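Local structure of LPXTG cell wall surface protein (Streptococcus gordonii, 4IGB) at residues F211-Y216 with T240-T245. The protein is a cell-wall-anchored surface protein, probably an adhesin, of which this chain holds the N-terminal N1 and N2 domains. Numbering follows the deposited sequence.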
loop_
_atom_site.group_PDB
_atom_site.type_symbol
_atom_site.label_atom_id
_atom_site.label_comp_id
_atom_site.label_asym_id
_atom_site.label_seq_id
_atom_site.Cartn_x
_atom_site.Cartn_y
_atom_site.Cartn_z
ATOM N N PHE B 211 -14.382 3.209 -8.145
ATOM C CA PHE B 211 -13.031 2.688 -7.922
ATOM C C PHE B 211 -13.113 1.177 -7.981
ATOM O O PHE B 211 -14.044 0.581 -7.420
ATOM C CB PHE B 211 -12.527 3.079 -6.528
ATOM C CG PHE B 211 -11.147 2.532 -6.195
ATOM C CD1 PHE B 211 -9.995 3.180 -6.644
ATOM C CD2 PHE B 211 -11.004 1.396 -5.421
ATOM C CE1 PHE B 211 -8.720 2.680 -6.329
ATOM C CE2 PHE B 211 -9.743 0.893 -5.101
ATOM C CZ PHE B 211 -8.598 1.541 -5.557
ATOM N N TYR B 212 -12.157 0.538 -8.654
ATOM C CA TYR B 212 -12.171 -0.911 -8.675
ATOM C C TYR B 212 -10.804 -1.551 -8.534
ATOM O O TYR B 212 -9.787 -0.919 -8.766
ATOM C CB TYR B 212 -12.892 -1.438 -9.906
ATOM C CG TYR B 212 -12.284 -1.097 -11.250
ATOM C CD1 TYR B 212 -12.772 -0.034 -12.007
ATOM C CD2 TYR B 212 -11.264 -1.877 -11.791
ATOM C CE1 TYR B 212 -12.241 0.256 -13.248
ATOM C CE2 TYR B 212 -10.742 -1.606 -13.031
ATOM C CZ TYR B 212 -11.227 -0.541 -13.757
ATOM O OH TYR B 212 -10.692 -0.268 -14.997
ATOM N N VAL B 213 -10.802 -2.810 -8.132
ATOM C CA VAL B 213 -9.589 -3.593 -8.045
ATOM C C VAL B 213 -9.811 -4.833 -8.881
ATOM O O VAL B 213 -10.743 -5.591 -8.632
ATOM C CB VAL B 213 -9.306 -4.007 -6.606
ATOM C CG1 VAL B 213 -8.076 -4.909 -6.530
ATOM C CG2 VAL B 213 -9.152 -2.766 -5.723
ATOM N N LYS B 214 -8.976 -5.015 -9.893
ATOM C CA LYS B 214 -9.010 -6.220 -10.716
ATOM C C LYS B 214 -8.489 -7.417 -9.922
ATOM O O LYS B 214 -7.617 -7.258 -9.075
ATOM C CB LYS B 214 -8.179 -6.008 -11.986
ATOM C CG LYS B 214 -8.899 -5.129 -13.023
ATOM C CD LYS B 214 -7.950 -4.598 -14.072
ATOM C CE LYS B 214 -7.295 -5.707 -14.912
ATOM N NZ LYS B 214 -6.142 -5.118 -15.702
ATOM N N ASN B 215 -9.045 -8.606 -10.167
ATOM C CA ASN B 215 -8.576 -9.806 -9.481
ATOM C C ASN B 215 -8.634 -9.604 -7.956
ATOM O O ASN B 215 -7.790 -10.081 -7.191
ATOM C CB ASN B 215 -7.153 -10.107 -9.954
ATOM C CG ASN B 215 -6.796 -11.571 -9.881
ATOM O OD1 ASN B 215 -5.609 -11.924 -9.829
ATOM N ND2 ASN B 215 -7.806 -12.435 -9.882
ATOM N N TYR B 216 -9.661 -8.888 -7.530
ATOM C CA TYR B 216 -9.794 -8.448 -6.140
ATOM C C TYR B 216 -9.545 -9.524 -5.084
ATOM O O TYR B 216 -8.670 -9.364 -4.235
ATOM C CB TYR B 216 -11.174 -7.811 -5.958
ATOM C CG TYR B 216 -11.583 -7.513 -4.535
ATOM C CD1 TYR B 216 -10.769 -6.760 -3.694
ATOM C CD2 TYR B 216 -12.821 -7.933 -4.051
ATOM C CE1 TYR B 216 -11.161 -6.464 -2.395
ATOM C CE2 TYR B 216 -13.225 -7.638 -2.757
ATOM C CZ TYR B 216 -12.396 -6.902 -1.934
ATOM O OH TYR B 216 -12.798 -6.602 -0.654
ATOM N N THR B 240 -13.722 -6.209 -8.626
ATOM C CA THR B 240 -14.734 -5.756 -7.696
ATOM C C THR B 240 -14.713 -4.231 -7.697
ATOM O O THR B 240 -13.647 -3.624 -7.670
ATOM C CB THR B 240 -14.474 -6.337 -6.287
ATOM O OG1 THR B 240 -14.650 -7.756 -6.338
ATOM C CG2 THR B 240 -15.427 -5.755 -5.246
ATOM N N SER B 241 -15.891 -3.618 -7.759
ATOM C CA SER B 241 -15.996 -2.167 -7.873
ATOM C C SER B 241 -16.694 -1.581 -6.668
ATOM O O SER B 241 -17.578 -2.212 -6.087
ATOM C CB SER B 241 -16.792 -1.786 -9.118
ATOM O OG SER B 241 -16.110 -2.149 -10.303
ATOM N N TRP B 242 -16.300 -0.369 -6.299
ATOM C CA TRP B 242 -16.988 0.371 -5.256
ATOM C C TRP B 242 -17.633 1.593 -5.878
ATOM O O TRP B 242 -16.947 2.459 -6.423
ATOM C CB TRP B 242 -16.028 0.713 -4.116
ATOM C CG TRP B 242 -15.691 -0.514 -3.345
ATOM C CD1 TRP B 242 -16.370 -1.021 -2.267
ATOM C CD2 TRP B 242 -14.632 -1.445 -3.623
ATOM N NE1 TRP B 242 -15.779 -2.188 -1.844
ATOM C CE2 TRP B 242 -14.708 -2.469 -2.658
ATOM C CE3 TRP B 242 -13.616 -1.501 -4.583
ATOM C CZ2 TRP B 242 -13.813 -3.530 -2.622
ATOM C CZ3 TRP B 242 -12.718 -2.561 -4.541
ATOM C CH2 TRP B 242 -12.826 -3.556 -3.570
ATOM N N ILE B 243 -18.961 1.643 -5.823
ATOM C CA ILE B 243 -19.713 2.573 -6.654
ATOM C C ILE B 243 -20.426 3.623 -5.819
ATOM O O ILE B 243 -21.055 3.295 -4.819
ATOM C CB ILE B 243 -20.709 1.813 -7.534
ATOM C CG1 ILE B 243 -19.950 0.788 -8.393
ATOM C CG2 ILE B 243 -21.509 2.788 -8.414
ATOM C CD1 ILE B 243 -20.816 -0.296 -9.003
ATOM N N ALA B 244 -20.292 4.884 -6.222
ATOM C CA ALA B 244 -20.885 6.006 -5.496
ATOM C C ALA B 244 -22.400 5.895 -5.372
ATOM O O ALA B 244 -23.079 5.465 -6.302
ATOM C CB ALA B 244 -20.521 7.324 -6.158
ATOM N N THR B 245 -22.927 6.300 -4.221
ATOM C CA THR B 245 -24.376 6.366 -4.044
ATOM C C THR B 245 -24.866 7.739 -3.584
ATOM O O THR B 245 -26.042 8.059 -3.745
ATOM C CB THR B 245 -24.903 5.292 -3.065
ATOM O OG1 THR B 245 -24.320 5.491 -1.770
ATOM C CG2 THR B 245 -24.558 3.898 -3.567
#
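W242 meets Y216 in a T-shaped (edge-to-face) stack, the rim of its six-membered ring toward one tyrosine face, planes at 90°. W242 CH2 leads, 3.6 Å from Y216 CE1. CG of W242 is anti to its carbonyl carbon (chi1 -72°); the second torsion, -89°, turns the indole. Its six-membered end comes nearer 211-216. On this rim, V213 CG2 lies 3.8 Å from W242 CZ3. The F211 and W242 side chains lie side by side, pointing the same way, F211 CD2 4.0 Å from W242 CE3. T240 CG2 lies over one indole face, towards its rim; the T240 side chain crosses that of Y216 obliquely, OG1 2.9 Å from Y216 CD2. On the other sheet face, Y212 CB is 3.3 Å from S241 OG. Between the faces the strands form an antiparallel ladder. Hydrogen-bonded pairs F211–W242 and V213–T240 flank the non-hydrogen-bonded pair Y212–S241. The hydrogen bond from W242 N to F211 O is short, 2.7 Å, and nearly straight. W242 NE1 hydrogen-bonds OE1 of Q233; Y216 OH pairs with OE2 of E16. This pair lies between strands 268-274 and 232-235 in the N1 domain's antiparallel sheet. Strands 220-226 and 261-264 pack against the face bearing F211 and W242.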